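Local coordinates for protein 361aa long hypothetical D-aminopeptidase (Pyrococcus horikoshii, PDB 2DRH) that is of unknown function but probably acts as an aminopeptidase of the peptidase S58 (DmpA-like) family, at residues K64-A69 against L89-T94; T106-L111 against V129-L134; R257-A262 against A281-T286. All blocks are in the same frame, centred on the assembly; numbering follows the deposited sequence.

Interaction 1: residues K64-A69 against L89-T94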
ATOM      1  N   LYS A  64      -4.342 -26.398  -7.724  1.00 21.69           N
ATOM      2  CA  LYS A  64      -3.086 -27.136  -7.812  1.00 21.84           C
ATOM      3  C   LYS A  64      -2.157 -26.477  -8.818  1.00 20.72           C
ATOM      4  O   LYS A  64      -0.936 -26.572  -8.701  1.00 21.35           O
ATOM      5  CB  LYS A  64      -3.357 -28.599  -8.191  1.00 24.27           C
ATOM      6  CG  LYS A  64      -4.150 -29.345  -7.130  1.00 23.66           C
ATOM      7  CD  LYS A  64      -3.379 -29.411  -5.817  1.00 28.20           C
ATOM      8  CE  LYS A  64      -4.246 -29.940  -4.679  1.00 30.31           C
ATOM      9  NZ  LYS A  64      -4.888 -31.244  -5.011  1.00 29.71           N
ATOM     10  N   GLU A  65      -2.738 -25.814  -9.812  1.00 21.43           N
ATOM     11  CA  GLU A  65      -1.948 -25.103 -10.807  1.00 22.37           C
ATOM     12  C   GLU A  65      -2.419 -23.662 -10.829  1.00 21.02           C
ATOM     13  O   GLU A  65      -3.341 -23.294 -11.561  1.00 19.44           O
ATOM     14  CB  GLU A  65      -2.083 -25.753 -12.190  1.00 23.52           C
ATOM     15  CG  GLU A  65      -1.408 -27.110 -12.243  1.00 28.18           C
ATOM     16  CD  GLU A  65      -1.190 -27.611 -13.651  1.00 31.81           C
ATOM     17  OE1 GLU A  65      -2.193 -27.808 -14.371  1.00 32.15           O
ATOM     18  OE2 GLU A  65      -0.010 -27.807 -14.028  1.00 33.83           O
ATOM     19  N   LYS A  66      -1.763 -22.855 -10.002  1.00 21.14           N
ATOM     20  CA  LYS A  66      -2.083 -21.439  -9.844  1.00 22.19           C
ATOM     21  C   LYS A  66      -1.516 -20.551 -10.955  1.00 23.38           C
ATOM     22  O   LYS A  66      -0.590 -20.940 -11.679  1.00 24.18           O
ATOM     23  CB  LYS A  66      -1.540 -20.963  -8.494  1.00 19.85           C
ATOM     24  CG  LYS A  66      -2.065 -21.730  -7.287  1.00 16.82           C
ATOM     25  CD  LYS A  66      -1.010 -21.779  -6.192  1.00 19.06           C
ATOM     26  CE  LYS A  66      -1.602 -21.904  -4.801  1.00 17.67           C
ATOM     27  NZ  LYS A  66      -2.556 -23.038  -4.636  1.00 17.89           N
ATOM     28  N   VAL A  67      -2.084 -19.359 -11.103  1.00 23.26           N
ATOM     29  CA  VAL A  67      -1.582 -18.419 -12.097  1.00 22.88           C
ATOM     30  C   VAL A  67      -1.110 -17.190 -11.333  1.00 24.65           C
ATOM     31  O   VAL A  67      -1.665 -16.863 -10.282  1.00 22.54           O
ATOM     32  CB  VAL A  67      -2.673 -17.991 -13.124  1.00 23.83           C
ATOM     33  CG1 VAL A  67      -3.158 -19.207 -13.918  1.00 22.76           C
ATOM     34  CG2 VAL A  67      -3.839 -17.316 -12.415  1.00 21.62           C
ATOM     35  N   LEU A  68      -0.069 -16.530 -11.836  1.00 23.65           N
ATOM     36  CA  LEU A  68       0.432 -15.327 -11.185  1.00 23.16           C
ATOM     37  C   LEU A  68      -0.609 -14.237 -11.408  1.00 22.61           C
ATOM     38  O   LEU A  68      -1.223 -14.171 -12.473  1.00 22.77           O
ATOM     39  CB  LEU A  68       1.783 -14.927 -11.778  1.00 23.32           C
ATOM     40  CG  LEU A  68       2.905 -15.948 -11.528  1.00 22.88           C
ATOM     41  CD1 LEU A  68       4.206 -15.460 -12.139  1.00 22.20           C
ATOM     42  CD2 LEU A  68       3.078 -16.154 -10.029  1.00 24.52           C
ATOM     43  N   ALA A  69      -0.823 -13.383 -10.413  1.00 20.60           N
ATOM     44  CA  ALA A  69      -1.844 -12.349 -10.558  1.00 18.34           C
ATOM     45  C   ALA A  69      -1.573 -11.074  -9.774  1.00 19.10           C
ATOM     46  O   ALA A  69      -0.735 -11.052  -8.877  1.00 17.90           O
ATOM     47  CB  ALA A  69      -3.192 -12.916 -10.152  1.00 16.15           C
ATOM     48  N   LEU A  89       0.823 -13.488  -1.997  1.00 17.77           N
ATOM     49  CA  LEU A  89       1.451 -14.596  -2.721  1.00 20.29           C
ATOM     50  C   LEU A  89       1.594 -14.351  -4.210  1.00 21.29           C
ATOM     51  O   LEU A  89       2.349 -15.050  -4.883  1.00 24.24           O
ATOM     52  CB  LEU A  89       0.654 -15.885  -2.509  1.00 19.16           C
ATOM     53  CG  LEU A  89       0.525 -16.426  -1.088  1.00 19.84           C
ATOM     54  CD1 LEU A  89      -0.329 -17.683  -1.105  1.00 19.70           C
ATOM     55  CD2 LEU A  89       1.899 -16.744  -0.523  1.00 21.13           C
ATOM     56  N   GLY A  90       0.863 -13.364  -4.721  1.00 23.03           N
ATOM     57  CA  GLY A  90       0.918 -13.040  -6.133  1.00 21.15           C
ATOM     58  C   GLY A  90       0.204 -14.042  -7.015  1.00 21.48           C
ATOM     59  O   GLY A  90       0.473 -14.122  -8.216  1.00 23.55           O
ATOM     60  N   THR A  91      -0.725 -14.802  -6.446  1.00 21.11           N
ATOM     61  CA  THR A  91      -1.416 -15.814  -7.241  1.00 21.30           C
ATOM     62  C   THR A  91      -2.926 -15.901  -7.066  1.00 21.78           C
ATOM     63  O   THR A  91      -3.491 -15.345  -6.119  1.00 23.19           O
ATOM     64  CB  THR A  91      -0.839 -17.201  -6.938  1.00 22.40           C
ATOM     65  OG1 THR A  91      -0.874 -17.420  -5.522  1.00 22.19           O
ATOM     66  CG2 THR A  91       0.614 -17.305  -7.425  1.00 20.08           C
ATOM     67  N   ILE A  92      -3.563 -16.596  -8.010  1.00 19.81           N
ATOM     68  CA  ILE A  92      -5.002 -16.856  -7.997  1.00 18.05           C
ATOM     69  C   ILE A  92      -5.100 -18.378  -8.059  1.00 20.26           C
ATOM     70  O   ILE A  92      -4.478 -19.004  -8.923  1.00 18.01           O
ATOM     71  CB  ILE A  92      -5.714 -16.218  -9.210  1.00 18.06           C
ATOM     72  CG1 ILE A  92      -5.893 -14.713  -8.966  1.00 15.72           C
ATOM     73  CG2 ILE A  92      -7.065 -16.882  -9.437  1.00 16.87           C
ATOM     74  CD1 ILE A  92      -6.640 -13.989 -10.065  1.00 11.01           C
ATOM     75  N   GLU A  93      -5.866 -18.969  -7.142  1.00 19.02           N
ATOM     76  CA  GLU A  93      -5.972 -20.425  -7.058  1.00 19.15           C
ATOM     77  C   GLU A  93      -7.388 -20.959  -7.090  1.00 19.42           C
ATOM     78  O   GLU A  93      -7.647 -22.090  -6.665  1.00 17.21           O
ATOM     79  CB  GLU A  93      -5.290 -20.909  -5.775  1.00 21.25           C
ATOM     80  CG  GLU A  93      -5.755 -20.177  -4.519  1.00 20.50           C
ATOM     81  CD  GLU A  93      -5.064 -20.665  -3.256  1.00 22.84           C
ATOM     82  OE1 GLU A  93      -3.821 -20.840  -3.275  1.00 18.70           O
ATOM     83  OE2 GLU A  93      -5.763 -20.856  -2.239  1.00 23.25           O
ATOM     84  N   THR A  94      -8.302 -20.143  -7.597  1.00 18.15           N
ATOM     85  CA  THR A  94      -9.692 -20.527  -7.670  1.00 18.05           C
ATOM     86  C   THR A  94     -10.319 -19.810  -8.838  1.00 19.38           C
ATOM     87  O   THR A  94      -9.767 -18.829  -9.338  1.00 19.70           O
ATOM     88  CB  THR A  94     -10.464 -20.076  -6.405  1.00 19.86           C
ATOM     89  OG1 THR A  94     -10.548 -18.641  -6.392  1.00 19.38           O
ATOM     90  CG2 THR A  94      -9.756 -20.557  -5.126  1.00 19.09           C
TER
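Lys66 sets its CG anti to its carbonyl carbon and then bends twice, at chi2 and again at chi4 (53°), whereas Glu93 puts its CG in the crowded position between backbone N and carbonyl carbon (chi1 51°) and runs on extended. The two chains therefore lie alongside each other, pointing the same way, with Lys66 CG 3.7 Å from Glu93 CB. At their ends a salt bridge joins Lys66 NZ to Glu93 OE1 at 2.9 Å; as a hydrogen bond it is weak, and the position of OE1 is not fully secure. Other partners hold both charges: Lys66 NZ bonds to Tyr63 O and His292 ND1 and its cation meets the Tyr63 ring, while Glu93 OE2 accepts from Asn130 N. An alanine here in place of Lys66 would take away the ammonium and its bonds to Tyr63 O and His292 ND1, and would probably leave the buried Glu93 carboxylate less well compensated.

The backbones beside them form a short antiparallel bridge. Val67 and Ile92 make the hydrogen-bonded pair, Ile92 N reaching Val67 O at 3.0 Å nearly along the C=O axis and Val67 N reaching Ile92 O at 3.3 Å. Gly90, which leaves the preceding helix with positive phi, turns its O to Ala69 N at 2.7 Å, though the donor sits 45° above the carbonyl plane. On the face carrying Val67 and Ile92, Ala69 CB presses tightly on Ile92 CG1 at 3.5 Å.

This bridge adds strand 91-92 to one edge of strand 65-73, whose other edge bonds through Lys66 to Ile290 and through Leu68 to Ser285; Leu86 of helix 83-89 packs on Ala69 and Ile92, and Phe284 of strand 278-285 on Val67 and Ala69.

Interaction 2: residues T106-L111 against V129-L134; sequences TAVEGL and VNPLVL
The axis of helix 106-111 passes 8.8 Å from that of strand 132-134, and the two run roughly antiparallel, their directions 151° apart. No hydrogen bond links the segments; the contact is made chiefly by methyl groups and a proline ring. Leu111 makes the closest contact: with CG anti to its backbone N (chi1 178°) and chi2 at 51°, it lays CD2 against Pro131 CB at 3.4 Å, a tight carbon contact, and the same methyl lies 4.2 Å from Val133 CG2. Val133 divides its branches between two helix residues. CG1, anti to the backbone N, meets Ala107 CB at 3.7 Å, while CG2 meets Val108 CG2 at 4.0 Å, the two valine side chains crossing at about a right angle.

Helix 104-118 is the connecting helix of a beta-alpha-beta unit, leading from strand 96-100 to the parallel, adjacent strand 132-136, so this is the helix packing back on the second strand. Ala107 also rests on Ile97 and Thr99 of the first strand. Val108 extends the contact to the proline, its CG1 facing Pro131 CG at 4.3 Å. Leu134, further along the strand, packs on Ile280 and Val282 of strand 278-285. The helix also meets the third subunit: Thr106 OG1 hydrogen-bonds to Glu109 OE2 of that copy, Glu109 OE2 in turn to its Thr106 OG1, and Glu109 OE1 forms a salt bridge with its Arg147.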
ATOM      1  N   THR A 106     -22.748 -16.248   0.014  1.00 22.15           N
ATOM      2  CA  THR A 106     -23.291 -17.406  -0.680  1.00 24.05           C
ATOM      3  C   THR A 106     -22.303 -17.869  -1.748  1.00 23.24           C
ATOM      4  O   THR A 106     -22.088 -19.064  -1.935  1.00 23.93           O
ATOM      5  CB  THR A 106     -24.622 -17.069  -1.375  1.00 24.86           C
ATOM      6  OG1 THR A 106     -25.517 -16.463  -0.432  1.00 26.85           O
ATOM      7  CG2 THR A 106     -25.259 -18.335  -1.941  1.00 24.90           C
ATOM      8  N   ALA A 107     -21.709 -16.905  -2.446  1.00 23.22           N
ATOM      9  CA  ALA A 107     -20.751 -17.189  -3.507  1.00 23.57           C
ATOM     10  C   ALA A 107     -19.569 -17.963  -2.950  1.00 23.98           C
ATOM     11  O   ALA A 107     -19.100 -18.920  -3.559  1.00 24.34           O
ATOM     12  CB  ALA A 107     -20.281 -15.886  -4.151  1.00 22.65           C
ATOM     13  N   VAL A 108     -19.084 -17.539  -1.789  1.00 22.92           N
ATOM     14  CA  VAL A 108     -17.976 -18.223  -1.143  1.00 21.10           C
ATOM     15  C   VAL A 108     -18.390 -19.664  -0.822  1.00 22.21           C
ATOM     16  O   VAL A 108     -17.634 -20.613  -1.066  1.00 19.15           O
ATOM     17  CB  VAL A 108     -17.566 -17.499   0.160  1.00 20.22           C
ATOM     18  CG1 VAL A 108     -16.697 -18.410   1.031  1.00 20.73           C
ATOM     19  CG2 VAL A 108     -16.808 -16.225  -0.183  1.00 18.46           C
ATOM     20  N   GLU A 109     -19.592 -19.828  -0.283  1.00 20.31           N
ATOM     21  CA  GLU A 109     -20.077 -21.159   0.055  1.00 21.06           C
ATOM     22  C   GLU A 109     -20.089 -22.058  -1.184  1.00 22.11           C
ATOM     23  O   GLU A 109     -19.572 -23.171  -1.152  1.00 20.66           O
ATOM     24  CB  GLU A 109     -21.481 -21.072   0.648  1.00 21.04           C
ATOM     25  CG  GLU A 109     -21.546 -20.386   2.006  1.00 23.98           C
ATOM     26  CD  GLU A 109     -21.088 -21.283   3.144  1.00 25.31           C
ATOM     27  OE1 GLU A 109     -20.011 -21.900   3.023  1.00 25.65           O
ATOM     28  OE2 GLU A 109     -21.803 -21.363   4.167  1.00 25.77           O
ATOM     29  N   GLY A 110     -20.678 -21.563  -2.271  1.00 22.99           N
ATOM     30  CA  GLY A 110     -20.751 -22.340  -3.496  1.00 23.32           C
ATOM     31  C   GLY A 110     -19.391 -22.626  -4.095  1.00 24.40           C
ATOM     32  O   GLY A 110     -19.107 -23.745  -4.523  1.00 26.43           O
ATOM     33  N   LEU A 111     -18.547 -21.602  -4.137  1.00 24.99           N
ATOM     34  CA  LEU A 111     -17.205 -21.743  -4.672  1.00 24.27           C
ATOM     35  C   LEU A 111     -16.465 -22.836  -3.904  1.00 25.21           C
ATOM     36  O   LEU A 111     -15.804 -23.700  -4.499  1.00 25.30           O
ATOM     37  CB  LEU A 111     -16.459 -20.410  -4.556  1.00 23.42           C
ATOM     38  CG  LEU A 111     -15.011 -20.376  -5.037  1.00 22.48           C
ATOM     39  CD1 LEU A 111     -14.917 -20.951  -6.453  1.00 21.85           C
ATOM     40  CD2 LEU A 111     -14.505 -18.945  -5.001  1.00 20.51           C
ATOM     41  N   VAL A 129      -7.868 -22.698   1.345  1.00 24.34           N
ATOM     42  CA  VAL A 129      -7.981 -22.099   0.025  1.00 21.77           C
ATOM     43  C   VAL A 129      -8.493 -20.670   0.081  1.00 21.18           C
ATOM     44  O   VAL A 129      -9.293 -20.314   0.947  1.00 20.04           O
ATOM     45  CB  VAL A 129      -8.901 -22.943  -0.885  1.00 21.57           C
ATOM     46  CG1 VAL A 129     -10.283 -23.057  -0.268  1.00 20.74           C
ATOM     47  CG2 VAL A 129      -8.969 -22.329  -2.268  1.00 22.03           C
ATOM     48  N   ASN A 130      -8.029 -19.860  -0.868  1.00 20.90           N
ATOM     49  CA  ASN A 130      -8.395 -18.454  -0.944  1.00 20.59           C
ATOM     50  C   ASN A 130      -9.418 -18.150  -2.042  1.00 18.89           C
ATOM     51  O   ASN A 130      -9.060 -17.784  -3.160  1.00 19.52           O
ATOM     52  CB  ASN A 130      -7.127 -17.625  -1.154  1.00 19.65           C
ATOM     53  CG  ASN A 130      -7.388 -16.133  -1.116  1.00 21.04           C
ATOM     54  OD1 ASN A 130      -8.059 -15.625  -0.210  1.00 20.98           O
ATOM     55  ND2 ASN A 130      -6.852 -15.420  -2.094  1.00 17.74           N
ATOM     56  N   PRO A 131     -10.715 -18.304  -1.734  1.00 20.06           N
ATOM     57  CA  PRO A 131     -11.749 -18.028  -2.732  1.00 20.60           C
ATOM     58  C   PRO A 131     -11.744 -16.566  -3.154  1.00 21.54           C
ATOM     59  O   PRO A 131     -11.631 -15.668  -2.317  1.00 21.79           O
ATOM     60  CB  PRO A 131     -13.036 -18.433  -2.016  1.00 21.57           C
ATOM     61  CG  PRO A 131     -12.713 -18.201  -0.575  1.00 21.35           C
ATOM     62  CD  PRO A 131     -11.321 -18.749  -0.468  1.00 21.06           C
ATOM     63  N   LEU A 132     -11.865 -16.334  -4.456  1.00 21.24           N
ATOM     64  CA  LEU A 132     -11.864 -14.983  -4.998  1.00 19.60           C
ATOM     65  C   LEU A 132     -13.248 -14.611  -5.504  1.00 21.09           C
ATOM     66  O   LEU A 132     -13.742 -15.178  -6.483  1.00 19.25           O
ATOM     67  CB  LEU A 132     -10.841 -14.883  -6.126  1.00 20.78           C
ATOM     68  CG  LEU A 132     -10.616 -13.546  -6.830  1.00 20.47           C
ATOM     69  CD1 LEU A 132     -10.248 -12.446  -5.827  1.00 19.11           C
ATOM     70  CD2 LEU A 132      -9.488 -13.744  -7.843  1.00 19.82           C
ATOM     71  N   VAL A 133     -13.858 -13.642  -4.826  1.00 20.66           N
ATOM     72  CA  VAL A 133     -15.197 -13.174  -5.144  1.00 18.88           C
ATOM     73  C   VAL A 133     -15.253 -11.653  -5.139  1.00 19.16           C
ATOM     74  O   VAL A 133     -14.769 -11.012  -4.202  1.00 20.19           O
ATOM     75  CB  VAL A 133     -16.206 -13.690  -4.097  1.00 19.05           C
ATOM     76  CG1 VAL A 133     -17.622 -13.277  -4.473  1.00 18.89           C
ATOM     77  CG2 VAL A 133     -16.093 -15.203  -3.966  1.00 19.50           C
ATOM     78  N   LEU A 134     -15.842 -11.079  -6.185  1.00 19.64           N
ATOM     79  CA  LEU A 134     -15.990  -9.630  -6.297  1.00 21.21           C
ATOM     80  C   LEU A 134     -17.448  -9.297  -6.612  1.00 22.62           C
ATOM     81  O   LEU A 134     -18.222 -10.177  -6.991  1.00 22.05           O
ATOM     82  CB  LEU A 134     -15.051  -9.068  -7.365  1.00 18.95           C
ATOM     83  CG  LEU A 134     -13.574  -9.147  -6.959  1.00 20.53           C
ATOM     84  CD1 LEU A 134     -12.955 -10.405  -7.552  1.00 20.77           C
ATOM     85  CD2 LEU A 134     -12.828  -7.911  -7.439  1.00 19.24           C
TER

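Interaction 3: residues R257-A262 against A281-T286; sequences RVAKRA and AVAFST
Three alanines, Ala281 and Ala283 on the strand and Ala259 on the helix, carry this contact, which belongs to the beta-alpha-beta unit made of strand 240-246, helix 252-268 and strand 278-285. The helix here lies against the second, parallel strand of that unit, their axes only 7.1 Å apart and directed 137° from each other. With alanines at four of the five touching positions, the helix can come this close, and no hydrogen bond crosses the contact.

Ala259 faces the strand, and its CB sits 4.2 Å from both Ala281 CB and Ala283 CB, placed between two residues that alternate onto the same side of the strand. Each strand alanine then has a second helix partner. Ala283 CB is met at 3.8 Å by Val258 CG1, the branch that stands anti to its backbone N (chi1 168°), and Ala281 CB lies 3.8 Å from Ala262 CB, one turn along from Val258.

The residues between and beyond, Val282 and Phe284, project to the opposite face of the sheet, where they touch Ala71 and Ala69 of strand 65-73. Helix 309-328 packs beside the contact, with Phe312 and Thr315 against Val258 and Val319 against Ala262. Away from the strand, the helix reaches other copies of the protein: Lys260 NZ bonds to Val73 O of the fourth subunit, and Arg257 NE forms a salt bridge with Glu88 of the second.

The closest approach between the two segments involves a backbone atom rather than two methyls: Ala281 CB lies 3.3 Å from Ala259 O.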
ATOM      1  N   ARG A 257       0.780  -3.664 -11.827  1.00 17.71           N
ATOM      2  CA  ARG A 257       0.910  -2.496 -12.695  1.00 17.27           C
ATOM      3  C   ARG A 257      -0.169  -2.561 -13.774  1.00 18.61           C
ATOM      4  O   ARG A 257      -0.849  -1.572 -14.048  1.00 19.43           O
ATOM      5  CB  ARG A 257       2.302  -2.451 -13.344  1.00 16.32           C
ATOM      6  CG  ARG A 257       3.473  -2.482 -12.360  1.00 15.72           C
ATOM      7  CD  ARG A 257       4.812  -2.325 -13.081  1.00 15.50           C
ATOM      8  NE  ARG A 257       5.084  -0.939 -13.471  1.00 15.83           N
ATOM      9  CZ  ARG A 257       5.951  -0.578 -14.416  1.00 17.33           C
ATOM     10  NH1 ARG A 257       6.632  -1.505 -15.082  1.00 15.47           N
ATOM     11  NH2 ARG A 257       6.150   0.709 -14.688  1.00 11.89           N
ATOM     12  N   VAL A 258      -0.322  -3.734 -14.383  1.00 16.85           N
ATOM     13  CA  VAL A 258      -1.327  -3.939 -15.415  1.00 15.35           C
ATOM     14  C   VAL A 258      -2.723  -3.617 -14.867  1.00 15.95           C
ATOM     15  O   VAL A 258      -3.507  -2.926 -15.509  1.00 16.57           O
ATOM     16  CB  VAL A 258      -1.290  -5.414 -15.927  1.00 16.04           C
ATOM     17  CG1 VAL A 258      -2.511  -5.708 -16.767  1.00 11.05           C
ATOM     18  CG2 VAL A 258      -0.006  -5.652 -16.758  1.00 13.72           C
ATOM     19  N   ALA A 259      -3.032  -4.119 -13.678  1.00 16.86           N
ATOM     20  CA  ALA A 259      -4.335  -3.870 -13.076  1.00 18.38           C
ATOM     21  C   ALA A 259      -4.648  -2.366 -13.024  1.00 18.19           C
ATOM     22  O   ALA A 259      -5.765  -1.948 -13.320  1.00 20.38           O
ATOM     23  CB  ALA A 259      -4.387  -4.484 -11.675  1.00 16.49           C
ATOM     24  N   LYS A 260      -3.653  -1.558 -12.669  1.00 18.60           N
ATOM     25  CA  LYS A 260      -3.825  -0.107 -12.581  1.00 18.20           C
ATOM     26  C   LYS A 260      -4.181   0.564 -13.904  1.00 18.96           C
ATOM     27  O   LYS A 260      -4.863   1.589 -13.926  1.00 16.75           O
ATOM     28  CB  LYS A 260      -2.546   0.554 -12.063  1.00 19.59           C
ATOM     29  CG  LYS A 260      -2.324   0.487 -10.574  1.00 20.73           C
ATOM     30  CD  LYS A 260      -1.158   1.393 -10.186  1.00 20.92           C
ATOM     31  CE  LYS A 260      -0.866   1.341  -8.692  1.00 22.28           C
ATOM     32  NZ  LYS A 260       0.287   2.217  -8.358  1.00 23.81           N
ATOM     33  N   ARG A 261      -3.698  -0.007 -15.005  1.00 18.07           N
ATOM     34  CA  ARG A 261      -3.938   0.553 -16.324  1.00 17.37           C
ATOM     35  C   ARG A 261      -5.388   0.417 -16.757  1.00 17.02           C
ATOM     36  O   ARG A 261      -5.854   1.129 -17.656  1.00 17.16           O
ATOM     37  CB  ARG A 261      -2.991  -0.106 -17.338  1.00 18.58           C
ATOM     38  CG  ARG A 261      -1.518   0.125 -17.011  1.00 17.10           C
ATOM     39  CD  ARG A 261      -1.231   1.621 -16.834  1.00 19.43           C
ATOM     40  NE  ARG A 261       0.181   1.920 -16.606  1.00 17.31           N
ATOM     41  CZ  ARG A 261       0.830   1.701 -15.470  1.00 17.15           C
ATOM     42  NH1 ARG A 261       0.204   1.176 -14.429  1.00 19.37           N
ATOM     43  NH2 ARG A 261       2.108   2.019 -15.373  1.00 18.12           N
ATOM     44  N   ALA A 262      -6.106  -0.488 -16.109  1.00 16.35           N
ATOM     45  CA  ALA A 262      -7.511  -0.685 -16.416  1.00 18.38           C
ATOM     46  C   ALA A 262      -8.295   0.581 -16.069  1.00 18.30           C
ATOM     47  O   ALA A 262      -9.326   0.867 -16.679  1.00 19.22           O
ATOM     48  CB  ALA A 262      -8.060  -1.870 -15.623  1.00 19.64           C
ATOM     49  N   ALA A 281      -9.851  -3.672 -10.146  1.00 17.88           N
ATOM     50  CA  ALA A 281      -9.306  -4.384 -11.294  1.00 17.67           C
ATOM     51  C   ALA A 281      -8.445  -5.549 -10.836  1.00 18.34           C
ATOM     52  O   ALA A 281      -7.646  -5.415  -9.912  1.00 16.57           O
ATOM     53  CB  ALA A 281      -8.473  -3.435 -12.134  1.00 17.42           C
ATOM     54  N   VAL A 282      -8.621  -6.695 -11.478  1.00 18.87           N
ATOM     55  CA  VAL A 282      -7.833  -7.875 -11.157  1.00 18.84           C
ATOM     56  C   VAL A 282      -7.182  -8.387 -12.445  1.00 20.09           C
ATOM     57  O   VAL A 282      -7.863  -8.664 -13.427  1.00 19.17           O
ATOM     58  CB  VAL A 282      -8.713  -8.980 -10.539  1.00 20.25           C
ATOM     59  CG1 VAL A 282      -7.899 -10.247 -10.355  1.00 18.58           C
ATOM     60  CG2 VAL A 282      -9.264  -8.514  -9.185  1.00 20.00           C
ATOM     61  N   ALA A 283      -5.859  -8.497 -12.438  1.00 19.72           N
ATOM     62  CA  ALA A 283      -5.133  -8.961 -13.613  1.00 19.50           C
ATOM     63  C   ALA A 283      -4.342 -10.228 -13.333  1.00 20.93           C
ATOM     64  O   ALA A 283      -3.773 -10.392 -12.252  1.00 20.88           O
ATOM     65  CB  ALA A 283      -4.199  -7.873 -14.101  1.00 17.89           C
ATOM     66  N   PHE A 284      -4.314 -11.127 -14.312  1.00 21.47           N
ATOM     67  CA  PHE A 284      -3.579 -12.376 -14.174  1.00 20.30           C
ATOM     68  C   PHE A 284      -3.021 -12.830 -15.514  1.00 22.26           C
ATOM     69  O   PHE A 284      -3.539 -12.462 -16.572  1.00 22.75           O
ATOM     70  CB  PHE A 284      -4.478 -13.467 -13.578  1.00 20.68           C
ATOM     71  CG  PHE A 284      -5.590 -13.934 -14.491  1.00 20.95           C
ATOM     72  CD1 PHE A 284      -5.353 -14.897 -15.477  1.00 21.28           C
ATOM     73  CD2 PHE A 284      -6.885 -13.436 -14.347  1.00 19.04           C
ATOM     74  CE1 PHE A 284      -6.391 -15.357 -16.299  1.00 20.72           C
ATOM     75  CE2 PHE A 284      -7.924 -13.886 -15.158  1.00 19.51           C
ATOM     76  CZ  PHE A 284      -7.677 -14.852 -16.138  1.00 20.69           C
ATOM     77  N   SER A 285      -1.954 -13.616 -15.463  1.00 22.27           N
ATOM     78  CA  SER A 285      -1.324 -14.132 -16.669  1.00 23.84           C
ATOM     79  C   SER A 285      -1.443 -15.648 -16.700  1.00 23.79           C
ATOM     80  O   SER A 285      -1.433 -16.300 -15.663  1.00 24.27           O
ATOM     81  CB  SER A 285       0.151 -13.724 -16.712  1.00 26.30           C
ATOM     82  OG  SER A 285       0.830 -14.360 -17.787  1.00 28.14           O
ATOM     83  N   THR A 286      -1.568 -16.205 -17.896  1.00 24.97           N
ATOM     84  CA  THR A 286      -1.681 -17.650 -18.061  1.00 25.43           C
ATOM     85  C   THR A 286      -0.320 -18.213 -18.446  1.00 26.56           C
ATOM     86  O   THR A 286      -0.158 -19.419 -18.594  1.00 27.24           O
ATOM     87  CB  THR A 286      -2.661 -18.002 -19.189  1.00 25.90           C
ATOM     88  OG1 THR A 286      -2.224 -17.372 -20.403  1.00 26.76           O
ATOM     89  CG2 THR A 286      -4.065 -17.519 -18.859  1.00 26.32           C
TER

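The three contacts follow one another along the chain but meet in space. Interactions 1 and 3, with centres about 14 Å apart, share one sheet: Leu68 O and Ser285 N, 3.1 Å apart, probably hydrogen-bond, stitching strand 65-73 to strand 278-285. Interactions 1 and 2, about 15 Å between centres, are tied by polar groups, since Glu93 OE2 lies 2.8 Å from Asn130 N and Thr94 OG1 3.3 Å from Leu132 N, both probable hydrogen bonds. Interactions 2 and 3, about 20 Å between centres, touch through Leu134 CD2 and Val282 CG2 at 4.0 Å. Each helix-on-strand contact thus adjoins the strand pairing of interaction 1.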